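Local coordinates for protein aminoglycoside N(3)-acetyltransferase (PDB 6NP3) that transfers an acetyl group from acetyl-CoA to the 3-amino group of 2-deoxystreptamine antibiotics such as gentamicin, probably conferring resistance to them, at residues R10-D14 / L15-S19; I160-G163 / P164-T168. All coordinates share one frame; numbering follows the deposited sequence.

Interaction 1 (R10-D14 / L15-S19)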
ATOM      1  N   ARG A  10      14.610  18.530  -2.770  1.00 16.31           N
ATOM      2  CA  ARG A  10      14.071  19.882  -2.768  1.00 17.07           C
ATOM      3  C   ARG A  10      12.653  19.890  -3.316  1.00 16.94           C
ATOM      4  O   ARG A  10      11.804  20.642  -2.833  1.00 16.72           O
ATOM      5  CB  ARG A  10      14.974  20.838  -3.551  1.00 18.96           C
ATOM      6  CG  ARG A  10      16.423  20.863  -3.074  1.00 21.82           C
ATOM      7  CD  ARG A  10      16.551  21.061  -1.571  1.00 23.42           C
ATOM      8  NE  ARG A  10      16.139  22.391  -1.120  1.00 23.54           N
ATOM      9  CZ  ARG A  10      15.936  22.717   0.150  1.00 25.63           C
ATOM     10  NH1 ARG A  10      16.094  21.812   1.105  1.00 27.76           N
ATOM     11  NH2 ARG A  10      15.562  23.947   0.465  1.00 27.07           N
ATOM     12  N   GLN A  11      12.384  19.088  -4.351  1.00 16.01           N
ATOM     13  CA  GLN A  11      11.017  18.976  -4.859  1.00 16.29           C
ATOM     14  C   GLN A  11      10.056  18.410  -3.811  1.00 15.11           C
ATOM     15  O   GLN A  11       8.909  18.865  -3.706  1.00 15.24           O
ATOM     16  CB  GLN A  11      10.994  18.086  -6.096  1.00 16.17           C
ATOM     17  CG  GLN A  11      11.558  18.710  -7.345  1.00 17.49           C
ATOM     18  CD  GLN A  11      11.647  17.728  -8.474  1.00 17.96           C
ATOM     19  OE1 GLN A  11      11.967  16.575  -8.268  1.00 18.48           O
ATOM     20  NE2 GLN A  11      11.345  18.177  -9.683  1.00 19.81           N
ATOM     21  N   LEU A  12      10.493  17.406  -3.046  1.00 14.84           N
ATOM     22  CA  LEU A  12       9.648  16.846  -1.999  1.00 14.52           C
ATOM     23  C   LEU A  12       9.365  17.878  -0.921  1.00 14.97           C
ATOM     24  O   LEU A  12       8.235  17.983  -0.422  1.00 14.41           O
ATOM     25  CB  LEU A  12      10.311  15.598  -1.432  1.00 14.45           C
ATOM     26  CG  LEU A  12      10.335  14.389  -2.375  1.00 15.00           C
ATOM     27  CD1 LEU A  12      11.324  13.339  -1.922  1.00 15.96           C
ATOM     28  CD2 LEU A  12       8.946  13.793  -2.483  1.00 15.14           C
ATOM     29  N   ARG A  13      10.373  18.683  -0.574  0.77 14.96           N
ATOM     30  CA  ARG A  13      10.151  19.751   0.389  0.77 15.95           C
ATOM     31  C   ARG A  13       9.149  20.755  -0.160  0.77 15.91           C
ATOM     32  O   ARG A  13       8.256  21.217   0.564  0.77 16.15           O
ATOM     33  CB  ARG A  13      11.482  20.425   0.723  0.77 18.39           C
ATOM     34  CG  ARG A  13      12.448  19.562   1.527  0.77 22.96           C
ATOM     35  CD  ARG A  13      12.422  19.960   3.001  0.77 25.87           C
ATOM     36  NE  ARG A  13      13.273  19.135   3.856  0.77 26.64           N
ATOM     37  CZ  ARG A  13      12.914  17.948   4.339  0.77 25.15           C
ATOM     38  NH1 ARG A  13      11.727  17.432   4.041  0.77 20.91           N
ATOM     39  NH2 ARG A  13      13.749  17.280   5.123  0.77 27.26           N
ATOM     40  N   ASP A  14       9.290  21.116  -1.438  1.00 15.90           N
ATOM     41  CA  ASP A  14       8.358  22.072  -2.031  1.00 17.36           C
ATOM     42  C   ASP A  14       6.931  21.547  -1.967  1.00 16.70           C
ATOM     43  O   ASP A  14       5.987  22.321  -1.793  1.00 17.89           O
ATOM     44  CB  ASP A  14       8.670  22.322  -3.506  1.00 18.99           C
ATOM     45  CG  ASP A  14       9.890  23.155  -3.734  1.00 23.20           C
ATOM     46  OD1 ASP A  14      10.336  23.832  -2.799  1.00 24.97           O
ATOM     47  OD2 ASP A  14      10.381  23.127  -4.879  1.00 23.98           O
ATOM     48  N   LEU A  15       6.753  20.238  -2.116  1.00 15.99           N
ATOM     49  CA  LEU A  15       5.427  19.643  -2.105  1.00 15.99           C
ATOM     50  C   LEU A  15       4.833  19.587  -0.709  1.00 16.55           C
ATOM     51  O   LEU A  15       3.614  19.432  -0.560  1.00 18.46           O
ATOM     52  CB  LEU A  15       5.561  18.234  -2.660  1.00 16.98           C
ATOM     53  CG  LEU A  15       4.271  17.515  -3.006  1.00 18.02           C
ATOM     54  CD1 LEU A  15       3.573  18.186  -4.170  1.00 18.75           C
ATOM     55  CD2 LEU A  15       4.575  16.061  -3.316  1.00 17.77           C
ATOM     56  N   GLY A  16       5.671  19.678   0.317  1.00 15.11           N
ATOM     57  CA  GLY A  16       5.189  19.719   1.675  1.00 15.28           C
ATOM     58  C   GLY A  16       5.651  18.579   2.547  1.00 14.35           C
ATOM     59  O   GLY A  16       5.219  18.490   3.688  1.00 14.94           O
ATOM     60  N   VAL A  17       6.536  17.722   2.064  1.00 14.08           N
ATOM     61  CA  VAL A  17       7.120  16.723   2.945  1.00 13.46           C
ATOM     62  C   VAL A  17       8.073  17.394   3.920  1.00 14.37           C
ATOM     63  O   VAL A  17       8.927  18.199   3.528  1.00 15.93           O
ATOM     64  CB  VAL A  17       7.868  15.674   2.132  1.00 13.55           C
ATOM     65  CG1 VAL A  17       8.466  14.636   3.072  1.00 14.30           C
ATOM     66  CG2 VAL A  17       6.934  14.970   1.153  1.00 14.42           C
ATOM     67  N   ARG A  18       7.905  17.108   5.200  1.00 14.29           N
ATOM     68  CA  ARG A  18       8.693  17.705   6.258  1.00 15.04           C
ATOM     69  C   ARG A  18       9.416  16.631   7.050  1.00 14.20           C
ATOM     70  O   ARG A  18       8.970  15.478   7.149  1.00 13.82           O
ATOM     71  CB  ARG A  18       7.801  18.486   7.207  1.00 16.79           C
ATOM     72  CG  ARG A  18       7.132  19.692   6.567  1.00 19.78           C
ATOM     73  CD  ARG A  18       8.151  20.774   6.224  1.00 23.42           C
ATOM     74  NE  ARG A  18       7.592  21.894   5.474  1.00 27.05           N
ATOM     75  CZ  ARG A  18       7.601  21.998   4.150  1.00 28.16           C
ATOM     76  NH1 ARG A  18       8.108  21.038   3.400  1.00 23.99           N
ATOM     77  NH2 ARG A  18       7.079  23.064   3.573  1.00 29.90           N
ATOM     78  N   SER A  19      10.557  17.018   7.619  0.52 15.11           N
ATOM     79  CA  SER A  19      11.267  16.140   8.532  0.52 15.56           C
ATOM     80  C   SER A  19      10.313  15.652   9.611  0.52 14.09           C
ATOM     81  O   SER A  19       9.537  16.428  10.180  0.52 14.98           O
ATOM     82  CB  SER A  19      12.462  16.875   9.148  0.52 18.26           C
ATOM     83  OG  SER A  19      13.410  17.236   8.154  0.52 21.16           O
TER
HETATM   84  O   HOH W   1       6.246  23.536   0.932  1.00 31.28           O

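Interaction 2 (I160-G163 / P164-T168). With LLL ((2R,3R,4R,5R)-2-((1S,2S,3R,4S,6R)-4,6-diamino-3-((2R,3R,6S)-3-amino-6-(aminomethyl)-tetrahydro-2H-pyran-2-yloxy)-2-hydr oxycyclohexyloxy)-5-methyl-4-(methylamino)-tetrahydro-2H-pyran-3,5-diol), chain B.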
ATOM      1  N   ILE A 160       3.165   9.906  -6.656  1.00 14.53           N
ATOM      2  CA  ILE A 160       4.157  10.436  -7.581  1.00 14.97           C
ATOM      3  C   ILE A 160       3.835   9.858  -8.950  1.00 15.16           C
ATOM      4  O   ILE A 160       4.306   8.775  -9.311  1.00 16.40           O
ATOM      5  CB  ILE A 160       5.587  10.100  -7.119  1.00 15.25           C
ATOM      6  CG1 ILE A 160       5.858  10.766  -5.780  1.00 16.46           C
ATOM      7  CG2 ILE A 160       6.596  10.531  -8.164  1.00 17.10           C
ATOM      8  CD1 ILE A 160       7.152  10.305  -5.115  1.00 16.90           C
ATOM      9  N   GLY A 161       3.041  10.603  -9.706  1.00 16.76           N
ATOM     10  CA  GLY A 161       2.576  10.191 -11.008  1.00 18.05           C
ATOM     11  C   GLY A 161       1.613   9.027 -11.021  1.00 18.43           C
ATOM     12  O   GLY A 161       1.310   8.503 -12.099  1.00 20.56           O
ATOM     13  N   ALA A 162       1.144   8.579  -9.865  1.00 17.98           N
ATOM     14  CA  ALA A 162       0.214   7.459  -9.784  1.00 19.62           C
ATOM     15  C   ALA A 162      -1.223   7.943  -9.900  1.00 19.94           C
ATOM     16  O   ALA A 162      -1.546   9.077  -9.560  1.00 21.12           O
ATOM     17  CB  ALA A 162       0.406   6.738  -8.454  1.00 19.77           C
ATOM     18  N   GLY A 163      -2.086   7.060 -10.381  1.00 21.10           N
ATOM     19  CA  GLY A 163      -3.471   7.409 -10.606  1.00 21.76           C
ATOM     20  C   GLY A 163      -4.302   7.280  -9.351  1.00 20.84           C
ATOM     21  O   GLY A 163      -3.857   6.767  -8.311  1.00 20.33           O
ATOM     22  N   PRO A 164      -5.562   7.713  -9.447  1.00 20.33           N
ATOM     23  CA  PRO A 164      -6.450   7.675  -8.268  1.00 19.51           C
ATOM     24  C   PRO A 164      -6.768   6.272  -7.789  1.00 18.91           C
ATOM     25  O   PRO A 164      -7.161   6.100  -6.626  1.00 18.66           O
ATOM     26  CB  PRO A 164      -7.705   8.424  -8.739  1.00 20.90           C
ATOM     27  CG  PRO A 164      -7.672   8.290 -10.259  1.00 22.43           C
ATOM     28  CD  PRO A 164      -6.200   8.344 -10.615  1.00 21.71           C
ATOM     29  N   ASP A 165      -6.561   5.260  -8.630  0.64 17.54           N
ATOM     30  CA  ASP A 165      -6.765   3.878  -8.222  0.64 17.02           C
ATOM     31  C   ASP A 165      -5.712   3.401  -7.234  0.64 17.32           C
ATOM     32  O   ASP A 165      -5.869   2.317  -6.662  0.64 18.71           O
ATOM     33  CB  ASP A 165      -6.657   2.953  -9.440  0.64 18.65           C
ATOM     34  CG  ASP A 165      -5.214   2.819  -9.936  0.64 20.74           C
ATOM     35  OD1 ASP A 165      -4.733   3.768 -10.570  0.64 21.82           O
ATOM     36  OD2 ASP A 165      -4.546   1.798  -9.660  0.64 23.17           O
ATOM     37  N   ALA A 166      -4.639   4.165  -7.035  0.64 16.30           N
ATOM     38  CA  ALA A 166      -3.453   3.654  -6.366  0.64 16.47           C
ATOM     39  C   ALA A 166      -3.506   3.743  -4.849  0.64 15.85           C
ATOM     40  O   ALA A 166      -2.627   3.194  -4.199  0.64 17.05           O
ATOM     41  CB  ALA A 166      -2.229   4.429  -6.850  0.64 17.02           C
ATOM     42  N   VAL A 167      -4.556   4.321  -4.277  1.00 15.66           N
ATOM     43  CA  VAL A 167      -4.558   4.745  -2.871  1.00 14.03           C
ATOM     44  C   VAL A 167      -4.977   3.594  -1.952  1.00 13.05           C
ATOM     45  O   VAL A 167      -6.144   3.456  -1.555  1.00 13.36           O
ATOM     46  CB  VAL A 167      -5.469   5.963  -2.703  1.00 15.45           C
ATOM     47  CG1 VAL A 167      -5.389   6.459  -1.284  1.00 14.54           C
ATOM     48  CG2 VAL A 167      -5.156   7.060  -3.709  1.00 18.55           C
ATOM     49  N   THR A 168      -4.001   2.761  -1.603  1.00 12.92           N
ATOM     50  CA  THR A 168      -4.269   1.564  -0.814  1.00 12.84           C
ATOM     51  C   THR A 168      -4.978   1.888   0.483  1.00 11.95           C
ATOM     52  O   THR A 168      -5.791   1.090   0.958  1.00 12.52           O
ATOM     53  CB  THR A 168      -2.943   0.870  -0.493  1.00 14.11           C
ATOM     54  OG1 THR A 168      -2.142   0.787  -1.683  1.00 15.05           O
ATOM     55  CG2 THR A 168      -3.150  -0.473   0.105  1.00 16.25           C
TER
HETATM   56  C11 LLL B 301      -5.708  -3.282  -8.906  0.81 25.28           C
HETATM   57  O11 LLL B 301      -5.528  -2.857  -7.530  0.81 19.54           O
HETATM   58  C21 LLL B 301      -5.037  -2.235  -9.791  0.81 28.73           C
HETATM   59  N21 LLL B 301      -3.692  -2.021  -9.268  0.81 30.20           N
HETATM   60  C31 LLL B 301      -5.737  -0.932  -9.668  0.81 28.69           C
HETATM   61  C41 LLL B 301      -7.177  -1.118 -10.118  0.81 29.31           C
HETATM   62  C51 LLL B 301      -7.803  -2.211  -9.260  0.81 29.22           C
HETATM   63  O51 LLL B 301      -7.058  -3.394  -9.341  0.81 28.20           O
HETATM   64  C61 LLL B 301      -9.206  -2.519  -9.739  0.81 29.85           C
HETATM   65  N61 LLL B 301      -9.755  -3.578  -8.893  0.81 29.57           N
HETATM   66  C12 LLL B 301      -4.796  -5.185  -4.092  0.19 17.21           C
HETATM   67  N12 LLL B 301      -4.892  -6.035  -2.913  0.19 16.97           N
HETATM   68  C22 LLL B 301      -5.660  -3.932  -3.948  0.81 17.33           C
HETATM   69  C32 LLL B 301      -5.437  -3.079  -5.181  0.19 19.27           C
HETATM   70  N32 LLL B 301      -6.232  -1.852  -5.068  0.19 20.46           N
HETATM   71  C42 LLL B 301      -5.836  -3.778  -6.480  0.19 19.52           C
HETATM   72  C52 LLL B 301      -5.093  -5.111  -6.584  0.19 17.92           C
HETATM   73  O52 LLL B 301      -5.613  -5.824  -7.682  0.19 17.59           O
HETATM   74  C62 LLL B 301      -5.243  -5.960  -5.337  0.19 16.77           C
HETATM   75  O62 LLL B 301      -4.397  -7.089  -5.468  0.81 13.57           O
HETATM   76  C13 LLL B 301      -4.980  -8.378  -5.267  0.19 15.22           C
HETATM   77  C23 LLL B 301      -3.875  -9.268  -4.705  0.19 14.76           C
HETATM   78  O23 LLL B 301      -3.358  -8.645  -3.547  0.19 14.71           O
HETATM   79  C33 LLL B 301      -2.720  -9.401  -5.714  0.19 14.73           C
HETATM   80  N33 LLL B 301      -1.712 -10.355  -5.201  0.19 14.61           N
HETATM   81  C43 LLL B 301      -3.296  -9.889  -7.058  0.19 15.04           C
HETATM   82  O43 LLL B 301      -3.707 -11.228  -6.863  0.19 15.19           O
HETATM   83  C53 LLL B 301      -4.478  -9.012  -7.487  0.19 15.04           C
HETATM   84  O53 LLL B 301      -5.479  -8.935  -6.499  0.19 14.96           O
HETATM   85  C83 LLL B 301      -2.226  -9.813  -8.154  0.19 15.40           C
HETATM   86  C93 LLL B 301      -0.363  -9.748  -5.200  0.81 15.30           C
HETATM   87  O   HOH W   2      -1.548   4.415 -10.914  1.00 43.27           O

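Interaction 1 (R10-D14 / L15-S19)
R13 O, near the C-terminal end of helix 5-15, is gripped by R18 NH1 and, weakly, by G16 N. R18 NH1 gives it a nearly straight bond of 2.8 Å (175°), meeting a lone pair in the carbonyl plane, and R13 O lies in the guanidinium plane. The R18 chain gets there by folding back: CG sits beside its own backbone N, and a second bend at chi2 (-68°) brings the guanidinium edge-on to the helix end. A water extends the contact, accepting from R18 NH2 at 2.8 Å and donating to D14 O at 3.0 Å. R18 NH1 also bonds V17 O at 3.0 Å, from above the carbonyl plane. In the R13 conformer given, one of two, R13 NH1 reaches V17 O at 2.9 Å from the opposite face, and it bonds A49 O of helix 39-50 as well. The chain leaves the helix in a Schellman motif: V17 N closes on L12 O at 3.0 Å, the weak G16 bond is its second link to the last turn, and G16 takes a positive phi (118°) that suits glycine. V17 CG2 comes 4.3 Å from L12 CB, the apolar side of the cap, and both side chains pack on A49 of helix 39-50. L15 turns to strand 244-250, touching S246 and L248. Carbonyls at a helix C-terminus carry partial negative charge, and the positive R18 guanidinium probably offsets it while tying the outgoing loop to the last turn.

Interaction 2 (I160-G163 / P164-T168)
A162 meets A166 methyl to methyl, their CB atoms 3.9 Å apart in the A166 conformer given, one of two. Both methyls also rest on H26 of strand 22-27, a residue seen to bind acetyl-CoA in this protein, which places the pair probably beside the cofactor site. Next along, G163 uses both ends of its backbone. Its N donates to a water at 2.8 Å, and that water donates a longer bond of 3.3 Å to D165 OD1, joining the first residue of the turn to the carboxylate at its second corner. Its carbonyl O accepts from A166 N at 3.0 Å, with the donor well above the carbonyl plane, 47° out of it. This bond closes a type I beta turn over G163-A166, with P164 and D165 at its corners; P164, having no N-H, suits the first corner. The P164 ring packs on E224, A227 and R228 of helix 222-233. From the second corner D165 reaches toward the antibiotic. Its CG stands between the backbone N and the carbonyl carbon (chi1 72°), and the turn of the carboxylate about chi2 (-76°) leaves OD1 3.7 Å from G163 C and OD2 on the side of the gentamicin-type ligand. OD2 comes closest to ring carbon C31, at 3.0 Å, a short approach that is doubtful because D165 was deposited in two conformers; amine N21 is 3.9 Å away from OD2. Beyond the turn, V167 centres an inverse gamma turn leading to T168, which binds acetyl-CoA in another structure of this enzyme.

In the fold
Interaction 1 comes first along the chain, where helix 5-15 gives way to the loop before strand 22-27; interaction 2 follows in the loop between strand 156-160 and helix 170-176. Their centres are 19 Å apart, and their nearest atoms, about 5 Å apart, do not touch. The mixed seven-stranded sheet joins them: strands 22-27 and 156-160 are parallel neighbours in it, L12 and L15 rest on L158 of strand 156-160, and the same strand leads into interaction 2. The 10-19 segment packs against strands 156-160, 244-250 and 237-241, whereas the 160-168 segment leaves a strand end toward the bound antibiotic and the acetyl-CoA site.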